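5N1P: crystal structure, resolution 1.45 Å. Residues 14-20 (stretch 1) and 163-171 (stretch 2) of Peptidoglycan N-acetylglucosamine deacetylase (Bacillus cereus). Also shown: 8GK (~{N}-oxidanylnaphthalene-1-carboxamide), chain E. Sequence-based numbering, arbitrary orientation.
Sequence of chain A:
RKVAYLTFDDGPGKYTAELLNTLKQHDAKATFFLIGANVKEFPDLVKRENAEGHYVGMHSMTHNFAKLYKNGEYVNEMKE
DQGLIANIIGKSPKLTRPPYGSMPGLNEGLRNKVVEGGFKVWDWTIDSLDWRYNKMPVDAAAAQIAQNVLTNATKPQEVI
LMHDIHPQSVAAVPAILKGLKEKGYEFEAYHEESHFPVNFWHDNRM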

# COMPACT_ATOMS: atom_id res chain seq x y z
N LYS A 14 9.12 11.58 4.73
CA LYS A 14 9.40 12.95 4.29
C LYS A 14 9.08 13.25 2.82
O LYS A 14 9.25 14.39 2.39
N TYR A 15 8.61 12.27 2.07
CA TYR A 15 8.23 12.51 0.67
C TYR A 15 6.72 12.39 0.49
O TYR A 15 6.21 12.55 -0.62
N THR A 16 6.02 12.09 1.58
CA THR A 16 4.60 11.77 1.49
C THR A 16 3.74 12.99 1.17
O THR A 16 2.77 12.90 0.41
N ALA A 17 4.08 14.15 1.74
CA ALA A 17 3.32 15.35 1.45
C ALA A 17 3.40 15.69 -0.04
O ALA A 17 2.39 16.03 -0.67
N GLU A 18 4.59 15.57 -0.62
CA GLU A 18 4.75 15.80 -2.05
C GLU A 18 3.94 14.82 -2.89
O GLU A 18 3.31 15.20 -3.88
N LEU A 19 3.95 13.55 -2.49
CA LEU A 19 3.14 12.55 -3.17
C LEU A 19 1.66 12.92 -3.13
O LEU A 19 0.96 12.85 -4.14
N LEU A 20 1.18 13.31 -1.95
CA LEU A 20 -0.22 13.69 -1.80
C LEU A 20 -0.59 14.85 -2.71
O LEU A 20 -1.68 14.88 -3.28
N HIS A 163 6.60 2.38 -2.77
CA HIS A 163 7.00 2.77 -1.42
C HIS A 163 7.21 4.26 -1.38
O HIS A 163 8.13 4.76 -2.04
N ASP A 164 6.39 4.99 -0.63
CA ASP A 164 6.50 6.46 -0.66
C ASP A 164 7.64 6.98 0.20
O ASP A 164 7.86 8.19 0.25
N ILE A 165 8.40 6.09 0.82
CA ILE A 165 9.55 6.51 1.64
C ILE A 165 10.81 6.67 0.79
O ILE A 165 11.85 7.06 1.30
N HIS A 166 10.70 6.37 -0.50
CA HIS A 166 11.81 6.52 -1.43
C HIS A 166 11.51 7.58 -2.48
O HIS A 166 10.44 7.56 -3.10
N PRO A 167 12.47 8.49 -2.70
CA PRO A 167 12.30 9.65 -3.59
C PRO A 167 11.96 9.23 -5.02
O PRO A 167 11.13 9.85 -5.69
N GLN A 168 12.62 8.18 -5.50
CA GLN A 168 12.46 7.80 -6.89
C GLN A 168 11.06 7.24 -7.16
O GLN A 168 10.55 7.37 -8.27
N SER A 169 10.44 6.64 -6.15
CA SER A 169 9.08 6.14 -6.27
C SER A 169 8.09 7.28 -6.43
O SER A 169 7.24 7.28 -7.31
N VAL A 170 8.21 8.26 -5.55
CA VAL A 170 7.33 9.42 -5.62
C VAL A 170 7.50 10.16 -6.96
O VAL A 170 6.52 10.60 -7.58
N ALA A 171 8.74 10.24 -7.44
CA ALA A 171 9.01 10.92 -8.70
C ALA A 171 8.44 10.18 -9.92
O ALA A 171 8.22 10.76 -10.98

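Packing of residues 163-171 against residues 14-20 of the Bacillus cereus deacetylase, two stretches far apart in sequence that bury 414 Å² between them. His 163 takes no part in the contact: its CA-to-CB bond points away from stretch 1, and its m rotamer (chi1 -58°) carries the imidazole to the bound N-hydroxy amide 8GK, whose O14 lies 2.8 Å from His 163 NE2, at the ring edge; His 163 ND1 is satisfied elsewhere in the structure. Asp 164 lies in a type I turn from His 163 to His 166. It points toward stretch 1 in the p rotamer, and its carboxylate accepts the one direct hydrogen bond across the contact, from Thr 16 OG1 to Asp 164 OD2 at 2.6 Å. Thr 16, an m rotamer at the start of its helix, is set sideways, yet its hydroxyl still reaches the acid. The methylene of Asp 164 also has an apolar neighbour, with Leu 19 CD2 3.6 Å from Asp 164 CB, while the backbone atom Asp 164 O approaches Tyr 15 CB at 3.5 Å. The CA-to-CB bond of Ile 165 (p, t) points away, and the residue contributes its carbonyl instead: Ile 165 O sits at the edge of the Tyr 15 ring, 3.4 Å from Tyr 15 CE2. Ile 165 O also accepts from the oxygen of water 1 at 2.7 Å, and that water oxygen accepts from Lys 14 NZ at 3.1 Å, so an otherwise non-contacting lysine (p, t, t, m) is linked to stretch 2. His 166, m and with its CA-to-CB bond pointing away, occupies the N-cap position of the following helix. Pro 167, with a C-gamma exo ring, covers a face of Tyr 15: Pro 167 CB stands 4.2 Å from the ring centroid, 22° off the normal, in a CH-pi contact, and Pro 167 CG comes within 3.3 Å of Tyr 15 OH. The tyrosine, m with chi1 -53°, points toward stretch 2 and spans from the Asp 164 carbonyl to this proline. Gln 168 and Ser 169 make no contact with stretch 1; Gln 168 NE2 and Ser 169 OG are hydrogen-bonded elsewhere. One residue on, Val 170 (t) points back in, with Val 170 CG2 3.9 Å from Tyr 15 CB and Val 170 CG1 4.0 Å from Leu 19 CB; Val 170 CG2 is also near Leu 19 CB, at 4.2 Å. Leu 19 (t, p) also points toward stretch 2, joining this valine to Asp 164.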

# COMPACT_ATOMS: atom_id res chain seq x y z
CB LYS A 14 10.88 13.27 4.57
CG LYS A 14 11.86 12.37 3.85
CD LYS A 14 13.29 12.80 4.15
CE LYS A 14 14.31 11.91 3.46
NZ LYS A 14 14.27 10.50 3.94
CB TYR A 15 8.93 11.53 -0.27
CG TYR A 15 10.44 11.50 -0.11
CD1 TYR A 15 11.21 12.58 -0.51
CD2 TYR A 15 11.07 10.40 0.44
CE1 TYR A 15 12.59 12.56 -0.37
CE2 TYR A 15 12.45 10.36 0.58
CZ TYR A 15 13.20 11.45 0.18
OH TYR A 15 14.56 11.43 0.32
CB THR A 16 4.14 11.10 2.80
OG1 THR A 16 4.89 9.89 2.96
CG2 THR A 16 2.66 10.76 2.76
CB ALA A 17 3.82 16.52 2.31
CB GLU A 18 6.23 15.71 -2.44
CG GLU A 18 6.46 15.90 -3.93
CD GLU A 18 7.92 15.99 -4.28
OE1 GLU A 18 8.75 15.87 -3.35
OE2 GLU A 18 8.24 16.17 -5.48
CB LEU A 19 3.36 11.17 -2.56
CG LEU A 19 2.46 10.06 -3.10
CD1 LEU A 19 2.62 9.88 -4.62
CD2 LEU A 19 2.79 8.75 -2.38
CB LEU A 20 -0.52 14.03 -0.35
CG LEU A 20 -0.57 12.80 0.55
CD1 LEU A 20 -0.61 13.22 2.01
CD2 LEU A 20 -1.78 11.94 0.21
CB HIS A 163 8.27 2.01 -0.99
CG HIS A 163 8.14 0.52 -1.02
ND1 HIS A 163 8.27 -0.22 -2.17
CD2 HIS A 163 7.86 -0.37 -0.03
CE1 HIS A 163 8.10 -1.50 -1.89
NE2 HIS A 163 7.84 -1.61 -0.60
CB ASP A 164 5.17 7.14 -0.28
CG ASP A 164 4.65 6.73 1.10
OD1 ASP A 164 4.74 5.54 1.44
OD2 ASP A 164 4.14 7.62 1.83
CB ILE A 165 9.82 5.52 2.78
CG1 ILE A 165 10.03 4.11 2.22
CG2 ILE A 165 8.67 5.56 3.75
CD1 ILE A 165 10.74 3.17 3.19
CB HIS A 166 12.14 5.19 -2.10
CG HIS A 166 12.59 4.13 -1.15
ND1 HIS A 166 12.25 2.80 -1.29
CD2 HIS A 166 13.35 4.21 -0.03
CE1 HIS A 166 12.78 2.11 -0.31
NE2 HIS A 166 13.45 2.94 0.48
CB PRO A 167 13.68 10.33 -3.57
CG PRO A 167 14.44 9.70 -2.47
CD PRO A 167 13.84 8.37 -2.19
CB GLN A 168 13.55 6.79 -7.31
CG GLN A 168 13.42 5.39 -6.73
CD GLN A 168 14.07 5.22 -5.37
OE1 GLN A 168 14.39 6.20 -4.69
NE2 GLN A 168 14.28 3.97 -4.97
CB SER A 169 8.70 5.31 -5.04
OG SER A 169 9.71 4.35 -4.77
CB VAL A 170 7.58 10.34 -4.40
CG1 VAL A 170 6.79 11.64 -4.53
CG2 VAL A 170 7.22 9.59 -3.13
CB ALA A 171 10.51 11.11 -8.87
C1 8GK E . 7.10 -5.07 1.48
C2 8GK E . 7.84 -6.12 0.72
C3 8GK E . 9.21 -6.24 0.94
C4 8GK E . 9.93 -7.22 0.27
C5 8GK E . 9.28 -8.08 -0.62
C6 8GK E . 7.92 -7.96 -0.84
C7 8GK E . 7.20 -6.97 -0.16
C8 8GK E . 11.29 -7.32 0.49
C9 8GK E . 11.94 -6.47 1.38
C10 8GK E . 11.22 -5.49 2.05
C11 8GK E . 9.85 -5.38 1.83
O12 8GK E . 7.00 -5.23 2.68
N13 8GK E . 6.59 -3.99 0.88
O14 8GK E . 6.57 -2.81 1.62
O HOH W 1 12.52 7.97 3.75